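PDB 3DMN: putative DNA helicase from Lactobacillus plantarum, which is of unknown function but, with a UvrD-like C-terminal helicase region, probably contributes to ATP-driven DNA unwinding. Local coordinates for residues V39-N42 with F43-V47. Numbering follows the deposited sequence.
Sequences VTPN and FEAGV
Asn42 and Ala45 meet where the chain turns from strand 36-40 into helix 43-59. The amide oxygen OD1 of Asn42 accepts from Ala45 N at 2.9 Å, the donor lying nearly along the CG=OD1 axis (166°). That reach depends on CG standing between the backbone N and the carbonyl carbon of Asn42 (chi1 48°), which folds the amide back over the first turn. OD1 also rests 3.3 Å from Ala45 CB. One residue on, Gly46 N gives its hydrogen to the main-chain Asn42 O at 2.9 Å, opening the helical bonding series that Val47 N to Phe43 O continues; side-chain and main-chain oxygens of one residue thus serve two successive amides of the first turn.

Ala45 CB points back toward the incoming chain and packs against Pro41 CD at 3.7 Å. Beside it, Thr40 turns its side chain to the Ala45-Gly46 peptide: OG1 lies 3.3 Å from Gly46 CA, while CG2 approaches Ala45 O at 3.8 Å. The hydroxyl is hydrogen-bonded to Ala152 O of the neighbouring strand 147-153, rather than to the helix. An alanine at Thr40 is likely to leave Ala152 O without that hydroxyl partner and open a small gap beside Gly46. A CB on Gly46 would come 3.3 Å from Thr40 OG1 and would also be crowded by Phe43 O. Phe43 points away and touches Ala80 of helix 71-82, while Glu44 OE1 forms a salt bridge with Arg84 NH2. This is an asparagine N-cap at a strand-to-helix turn, at the C-terminal end of an inner strand of a parallel alpha/beta sheet of the kind found in P-loop NTPase-like helicase domains.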
loop_
_atom_site.group_PDB
_atom_site.type_symbol
_atom_site.label_atom_id
_atom_site.label_comp_id
_atom_site.label_asym_id
_atom_site.label_seq_id
_atom_site.Cartn_x
_atom_site.Cartn_y
_atom_site.Cartn_z
ATOM N N VAL A 39 8.596 -2.742 8.131
ATOM C CA VAL A 39 8.522 -1.719 9.181
ATOM C C VAL A 39 9.855 -1.003 9.218
ATOM O O VAL A 39 10.905 -1.656 9.297
ATOM C CB VAL A 39 8.184 -2.321 10.549
ATOM C CG1 VAL A 39 8.243 -1.240 11.663
ATOM C CG2 VAL A 39 6.786 -2.987 10.492
ATOM N N THR A 40 9.814 0.325 9.120
ATOM C CA THR A 40 11.022 1.135 8.966
ATOM C C THR A 40 11.110 2.141 10.110
ATOM O O THR A 40 10.095 2.489 10.698
ATOM C CB THR A 40 10.991 1.895 7.632
ATOM O OG1 THR A 40 9.929 2.860 7.631
ATOM C CG2 THR A 40 10.798 0.908 6.435
ATOM N N PRO A 41 12.330 2.580 10.464
ATOM C CA PRO A 41 12.481 3.428 11.651
ATOM C C PRO A 41 12.099 4.874 11.523
ATOM O O PRO A 41 11.938 5.543 12.547
ATOM C CB PRO A 41 13.995 3.339 11.960
ATOM C CG PRO A 41 14.616 3.094 10.546
ATOM C CD PRO A 41 13.629 2.156 9.909
ATOM N N ASN A 42 12.029 5.404 10.298
ATOM C CA ASN A 42 11.741 6.820 10.118
ATOM C C ASN A 42 11.240 7.052 8.709
ATOM O O ASN A 42 11.297 6.124 7.860
ATOM C CB ASN A 42 12.952 7.720 10.434
ATOM C CG ASN A 42 14.210 7.218 9.756
ATOM O OD1 ASN A 42 14.220 7.056 8.528
ATOM N ND2 ASN A 42 15.248 6.928 10.534
ATOM N N PHE A 43 10.792 8.293 8.472
ATOM C CA PHE A 43 10.139 8.637 7.202
ATOM C C PHE A 43 11.053 8.357 5.992
ATOM O O PHE A 43 10.609 7.700 5.045
ATOM C CB PHE A 43 9.734 10.088 7.245
ATOM C CG PHE A 43 9.138 10.597 5.970
ATOM C CD1 PHE A 43 7.790 10.471 5.735
ATOM C CD2 PHE A 43 9.959 11.220 5.017
ATOM C CE1 PHE A 43 7.231 10.969 4.542
ATOM C CE2 PHE A 43 9.427 11.726 3.832
ATOM C CZ PHE A 43 8.074 11.571 3.577
ATOM N N GLU A 44 12.308 8.795 6.078
ATOM C CA GLU A 44 13.271 8.620 4.977
ATOM C C GLU A 44 13.554 7.137 4.726
ATOM O O GLU A 44 13.652 6.705 3.566
ATOM C CB GLU A 44 14.552 9.424 5.226
ATOM C CG GLU A 44 14.316 10.946 5.208
ATOM C CD GLU A 44 13.826 11.524 3.860
ATOM O OE1 GLU A 44 14.135 10.978 2.771
ATOM O OE2 GLU A 44 13.119 12.563 3.893
ATOM N N ALA A 45 13.626 6.326 5.797
ATOM C CA ALA A 45 13.769 4.886 5.584
ATOM C C ALA A 45 12.523 4.255 4.938
ATOM O O ALA A 45 12.599 3.290 4.139
ATOM C CB ALA A 45 14.094 4.200 6.877
ATOM N N GLY A 46 11.349 4.773 5.314
ATOM C CA GLY A 46 10.114 4.325 4.644
ATOM C C GLY A 46 10.155 4.626 3.165
ATOM O O GLY A 46 9.809 3.777 2.348
ATOM N N VAL A 47 10.591 5.844 2.818
ATOM C CA VAL A 47 10.676 6.239 1.411
ATOM C C VAL A 47 11.705 5.332 0.685
ATOM O O VAL A 47 11.457 4.906 -0.440
ATOM C CB VAL A 47 11.052 7.715 1.314
ATOM C CG1 VAL A 47 11.315 8.105 -0.132
ATOM C CG2 VAL A 47 9.909 8.595 1.907
#